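Local coordinates for putative aminotransferase (Actinomadura melliaura, PDB 4ZWV) that probably transfers an amino group to a keto-sugar with pyridoxal 5'-phosphate as cofactor, in the biosynthesis of the aminopentose of the indolocarbazole AT2433, at the interface of chains A and B. Sequence-based numbering; all coordinates share one arbitrary frame. Chains: chain A/B, Putative aminotransferase.

The interface of chains A and B. Residues chain A 307, 311, 317-318; chain B 226-227.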
# COMPACT_ATOMS: atom_id res chain seq x y z
N HIS A 307 21.63 -11.15 -26.69
CA HIS A 307 21.75 -11.10 -25.24
C HIS A 307 23.16 -11.47 -24.78
O HIS A 307 23.73 -10.79 -23.93
CB HIS A 307 20.72 -12.02 -24.58
CG HIS A 307 19.32 -11.48 -24.63
ND1 HIS A 307 18.21 -12.29 -24.48
CD2 HIS A 307 18.85 -10.22 -24.81
CE1 HIS A 307 17.12 -11.55 -24.56
NE2 HIS A 307 17.48 -10.29 -24.76
N GLU A 311 25.69 -9.03 -22.66
CA GLU A 311 26.24 -9.51 -21.40
C GLU A 311 27.77 -9.48 -21.39
O GLU A 311 28.38 -9.00 -20.43
CB GLU A 311 25.75 -10.93 -21.11
CG GLU A 311 24.26 -11.00 -20.79
CD GLU A 311 23.68 -12.40 -20.88
OE1 GLU A 311 24.44 -13.34 -21.20
OE2 GLU A 311 22.47 -12.57 -20.62
N ALA A 317 20.62 -5.61 -20.77
CA ALA A 317 19.60 -5.48 -21.80
C ALA A 317 18.60 -6.63 -21.69
O ALA A 317 18.99 -7.78 -21.49
CB ALA A 317 20.26 -5.46 -23.18
N GLY A 318 17.32 -6.33 -21.82
CA GLY A 318 16.32 -7.38 -21.76
C GLY A 318 14.91 -6.86 -21.63
O GLY A 318 14.57 -5.82 -22.19
N LEU B 226 14.83 -10.02 -16.04
CA LEU B 226 15.32 -9.47 -17.30
C LEU B 226 15.07 -10.42 -18.47
O LEU B 226 14.87 -10.00 -19.61
CB LEU B 226 16.81 -9.16 -17.19
CG LEU B 226 17.39 -8.21 -18.23
CD1 LEU B 226 16.80 -6.83 -18.02
CD2 LEU B 226 18.91 -8.19 -18.13
N ARG B 227 15.05 -11.72 -18.19
CA ARG B 227 14.81 -12.72 -19.22
C ARG B 227 13.40 -13.30 -19.14
O ARG B 227 13.09 -14.28 -19.81
CB ARG B 227 15.85 -13.84 -19.11
CG ARG B 227 17.28 -13.37 -19.34
CD ARG B 227 17.57 -13.08 -20.80
NE ARG B 227 18.91 -12.51 -20.95
CZ ARG B 227 19.15 -11.23 -21.18
NH1 ARG B 227 18.14 -10.37 -21.31
NH2 ARG B 227 20.40 -10.80 -21.27
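The guanidinium of B:Arg227 lies flat over one face of the A:His307 imidazole, the two planes 2° from parallel. B:Arg227 NH1 sits above the middle of the A:His307 ring, 3.4 Å from the centroid, a cation-pi contact, while B:Arg227 CZ lies 3.5 Å from A:His307 CG. The two side chains run past each other in opposite directions, so that the arginine CD comes alongside ND1. Around its rim the same guanidinium is held by oxygens of chain A. B:Arg227 NH1 gives a nearly straight hydrogen bond of 2.7 Å to the backbone O of A:Ala317, which it meets in the carbonyl plane on a lone pair. B:Arg227 NH2 forms a salt bridge with the carboxylate of A:Glu311, its hydrogen bond to OE2 measuring 2.8 Å. That carboxylate comes tip to tip with the arginine and takes the bond on its anti side, the donor 29° out of the carboxylate plane. Both oxygens lie close to the guanidinium plane, and with the ring on one face they should fix its tilt and rotation. A bend at chi2 (-74°) turns the arginine chain toward the partner. On chain A, A:His307 and A:Glu311 stand one turn apart on helix 303-312, which sets ring and carboxylate around one cation; A:Ala317 belongs to the loop that follows. Beside the arginine, B:Leu226 CD2 makes a van der Waals contact of 3.4 Å with the carbonyl O of A:Ala317, and B:Leu226 CG adds a modest apolar contact, 3.8 Å from A:Gly318 CA. An alanine in place of B:Arg227 would probably leave the A:Glu311 carboxylate without its cationic mate, strip the imidazole face of its cover and cost the A:Ala317 carbonyl a donor. The patch thus inserts an arginine from 3-10 helix 225-227 of one subunit into the other, and, repeated by the two-fold axis, it probably helps to hold the aminotransferase dimer together.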